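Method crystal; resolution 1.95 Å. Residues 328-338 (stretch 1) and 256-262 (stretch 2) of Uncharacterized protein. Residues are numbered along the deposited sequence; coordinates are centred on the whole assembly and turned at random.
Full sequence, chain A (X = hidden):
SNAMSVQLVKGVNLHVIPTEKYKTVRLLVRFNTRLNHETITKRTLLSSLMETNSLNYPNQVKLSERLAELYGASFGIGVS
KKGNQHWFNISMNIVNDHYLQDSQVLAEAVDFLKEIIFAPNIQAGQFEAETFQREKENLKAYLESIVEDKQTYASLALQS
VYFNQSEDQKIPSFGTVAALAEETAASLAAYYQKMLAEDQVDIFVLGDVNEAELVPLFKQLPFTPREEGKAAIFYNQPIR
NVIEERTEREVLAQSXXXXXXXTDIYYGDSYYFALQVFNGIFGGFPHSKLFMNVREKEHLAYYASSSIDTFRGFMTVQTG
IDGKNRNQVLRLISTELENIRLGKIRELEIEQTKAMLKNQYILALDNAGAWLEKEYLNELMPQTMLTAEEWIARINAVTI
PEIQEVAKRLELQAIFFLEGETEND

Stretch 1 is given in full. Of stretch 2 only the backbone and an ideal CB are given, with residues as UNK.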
# COMPACT_ATOMS: atom_id res chain seq x y z
N GLN A 328 -30.16 12.34 5.06
CA GLN A 328 -30.87 11.06 4.95
C GLN A 328 -29.93 9.87 4.70
O GLN A 328 -30.13 8.79 5.27
CB GLN A 328 -31.94 11.11 3.88
CG GLN A 328 -32.86 9.92 3.94
CD GLN A 328 -34.06 10.08 3.06
OE1 GLN A 328 -34.30 11.16 2.48
NE2 GLN A 328 -34.84 9.00 2.92
N VAL A 329 -28.91 10.06 3.87
CA VAL A 329 -27.92 9.01 3.67
C VAL A 329 -27.17 8.73 5.00
O VAL A 329 -26.93 7.58 5.33
CB VAL A 329 -26.92 9.35 2.54
CG1 VAL A 329 -25.76 8.30 2.49
CG2 VAL A 329 -27.62 9.42 1.15
N LEU A 330 -26.82 9.76 5.76
CA LEU A 330 -26.12 9.48 7.03
C LEU A 330 -27.00 8.68 7.98
O LEU A 330 -26.51 7.78 8.65
CB LEU A 330 -25.68 10.77 7.69
CG LEU A 330 -24.61 11.60 7.00
CD1 LEU A 330 -24.48 12.90 7.79
CD2 LEU A 330 -23.29 10.79 7.00
N ARG A 331 -28.30 9.01 8.03
CA ARG A 331 -29.25 8.26 8.89
C ARG A 331 -29.40 6.79 8.43
O ARG A 331 -29.41 5.87 9.25
CB ARG A 331 -30.62 8.96 8.97
CG ARG A 331 -30.55 10.35 9.67
CD ARG A 331 -31.95 11.01 9.87
NE ARG A 331 -32.54 11.58 8.65
CZ ARG A 331 -32.43 12.85 8.24
NH1 ARG A 331 -31.74 13.75 8.94
NH2 ARG A 331 -33.02 13.23 7.11
N LEU A 332 -29.48 6.58 7.12
CA LEU A 332 -29.60 5.22 6.59
C LEU A 332 -28.37 4.36 6.93
O LEU A 332 -28.51 3.21 7.31
CB LEU A 332 -29.81 5.24 5.07
CG LEU A 332 -31.15 5.78 4.54
CD1 LEU A 332 -31.15 5.98 3.01
CD2 LEU A 332 -32.32 4.90 4.97
N ILE A 333 -27.17 4.91 6.74
CA ILE A 333 -25.91 4.23 7.08
C ILE A 333 -25.86 3.87 8.57
O ILE A 333 -25.49 2.72 8.94
CB ILE A 333 -24.70 5.13 6.76
CG1 ILE A 333 -24.52 5.29 5.25
CG2 ILE A 333 -23.39 4.55 7.41
CD1 ILE A 333 -23.54 6.45 4.88
N SER A 334 -26.22 4.83 9.41
CA SER A 334 -26.29 4.61 10.87
C SER A 334 -27.27 3.48 11.23
O SER A 334 -26.99 2.62 12.09
CB SER A 334 -26.73 5.90 11.58
OG SER A 334 -27.00 5.62 12.95
N THR A 335 -28.41 3.48 10.55
CA THR A 335 -29.40 2.41 10.76
C THR A 335 -28.86 1.02 10.46
O THR A 335 -29.06 0.08 11.25
CB THR A 335 -30.67 2.67 9.94
OG1 THR A 335 -31.24 3.88 10.45
CG2 THR A 335 -31.68 1.53 10.13
N GLU A 336 -28.18 0.89 9.33
CA GLU A 336 -27.56 -0.39 8.99
C GLU A 336 -26.49 -0.79 9.99
O GLU A 336 -26.37 -1.96 10.32
CB GLU A 336 -27.02 -0.41 7.56
CG GLU A 336 -28.14 -0.29 6.48
CD GLU A 336 -29.29 -1.26 6.73
OE1 GLU A 336 -29.05 -2.39 7.21
OE2 GLU A 336 -30.45 -0.91 6.44
N LEU A 337 -25.71 0.17 10.48
CA LEU A 337 -24.72 -0.16 11.50
C LEU A 337 -25.38 -0.66 12.79
O LEU A 337 -24.95 -1.65 13.39
CB LEU A 337 -23.78 1.03 11.74
CG LEU A 337 -22.73 0.88 12.86
CD1 LEU A 337 -21.87 -0.41 12.61
CD2 LEU A 337 -21.84 2.15 12.86
N GLU A 338 -26.44 0.02 13.22
CA GLU A 338 -27.19 -0.43 14.37
C GLU A 338 -27.76 -1.84 14.17
O GLU A 338 -27.77 -2.66 15.10
CB GLU A 338 -28.30 0.56 14.69
CG GLU A 338 -27.74 1.88 15.28
CD GLU A 338 -26.79 1.62 16.49
OE1 GLU A 338 -27.19 0.86 17.41
OE2 GLU A 338 -25.65 2.17 16.49
N UNK A 256 -19.90 13.68 -3.09
CA UNK A 256 -19.30 12.56 -2.39
C UNK A 256 -19.56 12.71 -0.91
O UNK A 256 -19.40 13.80 -0.35
CB UNK A 256 -17.80 12.47 -2.67
N UNK A 257 -19.97 11.62 -0.27
CA UNK A 257 -20.15 11.68 1.18
C UNK A 257 -19.45 10.49 1.82
O UNK A 257 -19.86 9.34 1.62
CB UNK A 257 -21.63 11.70 1.55
N UNK A 258 -18.38 10.77 2.56
CA UNK A 258 -17.54 9.72 3.13
C UNK A 258 -17.44 9.81 4.65
O UNK A 258 -17.52 10.90 5.23
CB UNK A 258 -16.14 9.79 2.52
N UNK A 259 -17.24 8.67 5.29
CA UNK A 259 -17.24 8.58 6.77
C UNK A 259 -16.07 7.72 7.18
O UNK A 259 -15.80 6.68 6.55
CB UNK A 259 -18.55 8.00 7.31
N UNK A 260 -15.40 8.12 8.26
CA UNK A 260 -14.29 7.37 8.80
C UNK A 260 -14.56 7.02 10.25
O UNK A 260 -14.91 7.88 11.07
CB UNK A 260 -12.99 8.16 8.67
N UNK A 261 -14.32 5.75 10.58
CA UNK A 261 -14.54 5.21 11.90
C UNK A 261 -13.25 4.66 12.46
O UNK A 261 -12.47 4.06 11.72
CB UNK A 261 -15.62 4.13 11.87
N UNK A 262 -13.03 4.83 13.77
CA UNK A 262 -11.93 4.16 14.46
C UNK A 262 -12.39 2.73 14.78
O UNK A 262 -13.49 2.53 15.34
CB UNK A 262 -11.52 4.91 15.73

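Stretch 1 is helical throughout. What it turns toward the strand is a hydrocarbon row, Val329, Ile333 and Leu337, with Leu330 flanking it. The axes approach to 10.3 Å at 37°, a gap that side chains must fill, and the extended backbone of 256-262 alternates its CB atoms between the helix and the far side.

Position 256 has extended angles (-116/134) and a CB with nothing of the helix near it, so stretch 1 leaves its identity open. It is Lys256, whose NZ is hydrogen-bonded to a residue just outside one of the two stretches.

At 257 the CB points toward the helix, and the ideal CB lies 5.4 Å from Val329 CG1. That leaves room for a medium-sized apolar chain, and the beta conformation (-131/112) would also accept valine or isoleucine; Leu330, whose end reaches nearer than its CB direction suggests, favours some length. The residue is Leu257. Its CD2 lies 4.1 Å from Val329 CG1 and 3.8 Å from Leu330 CD2, so one methyl touches both helix residues.

Position 258 points away, and the helix cannot discriminate there. Asn258 occupies it, with its amide satisfied elsewhere in the structure.

Position 259 again faces the helix, but its ideal CB has no atom of stretch 1 within 5.5 Å. A small residue would not reach; leucine, isoleucine, methionine or phenylalanine could, and the aliphatic surroundings offer a polar group no side-chain partner. Leu259 packs its branched end against both Ile333 and Leu330: its CD1 lies 3.8 Å from Ile333 CD1, and its CD1 and CD2 both lie 4.0 Å from Leu330 CD2.

At 260 the CB is again remote from the helix, and many residues would fit as far as stretch 1 is concerned. It is Ala260, which makes no contact with it.

By 261 the backbones have drawn apart: its CA is farther from that of Leu337 than the CA of 257 is from that of Val329. The CB points toward the helix, so a long, bulky chain is wanted; methionine, phenylalanine, tyrosine or tryptophan are all plausible. Tyr261, chi1 m, spans the distance with its ring. Its CE1 packs 3.8 Å from Leu337 CD2, which approaches the ring obliquely, while its OH lies 3.5 Å from Ile333 CG2, a van der Waals contact between the hydroxyl oxygen and a methyl group. No hydrogen bond crosses the interface.

Position 262 is beyond the helix's reach, and stretch 1 sets no preference. Asn262 fills it, its ND2 hydrogen-bonded elsewhere in the structure.

Stretch 2 256-262: KLNLAYN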
# COMPACT_ATOMS: atom_id res chain seq x y z
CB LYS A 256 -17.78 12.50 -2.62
CG LYS A 256 -17.38 12.55 -4.10
CD LYS A 256 -17.98 11.38 -4.87
CE LYS A 256 -17.54 11.31 -6.33
NZ LYS A 256 -18.23 10.13 -6.99
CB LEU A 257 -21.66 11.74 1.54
CG LEU A 257 -22.01 11.69 3.04
CD1 LEU A 257 -21.40 12.92 3.82
CD2 LEU A 257 -23.54 11.60 3.26
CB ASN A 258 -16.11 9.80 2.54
CG ASN A 258 -16.08 9.63 1.03
OD1 ASN A 258 -16.98 9.04 0.41
ND2 ASN A 258 -15.01 10.15 0.41
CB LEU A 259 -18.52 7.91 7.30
CG LEU A 259 -19.90 8.53 7.12
CD1 LEU A 259 -20.41 8.36 5.67
CD2 LEU A 259 -20.84 7.84 8.06
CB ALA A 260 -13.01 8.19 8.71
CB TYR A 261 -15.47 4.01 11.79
CG TYR A 261 -16.85 4.25 11.22
CD1 TYR A 261 -17.95 4.39 12.05
CD2 TYR A 261 -17.05 4.26 9.84
CE1 TYR A 261 -19.22 4.58 11.51
CE2 TYR A 261 -18.31 4.42 9.29
CZ TYR A 261 -19.39 4.57 10.13
OH TYR A 261 -20.63 4.72 9.57
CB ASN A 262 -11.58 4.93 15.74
CG ASN A 262 -10.40 4.34 16.51
OD1 ASN A 262 -10.52 3.30 17.15
ND2 ASN A 262 -9.28 5.01 16.46
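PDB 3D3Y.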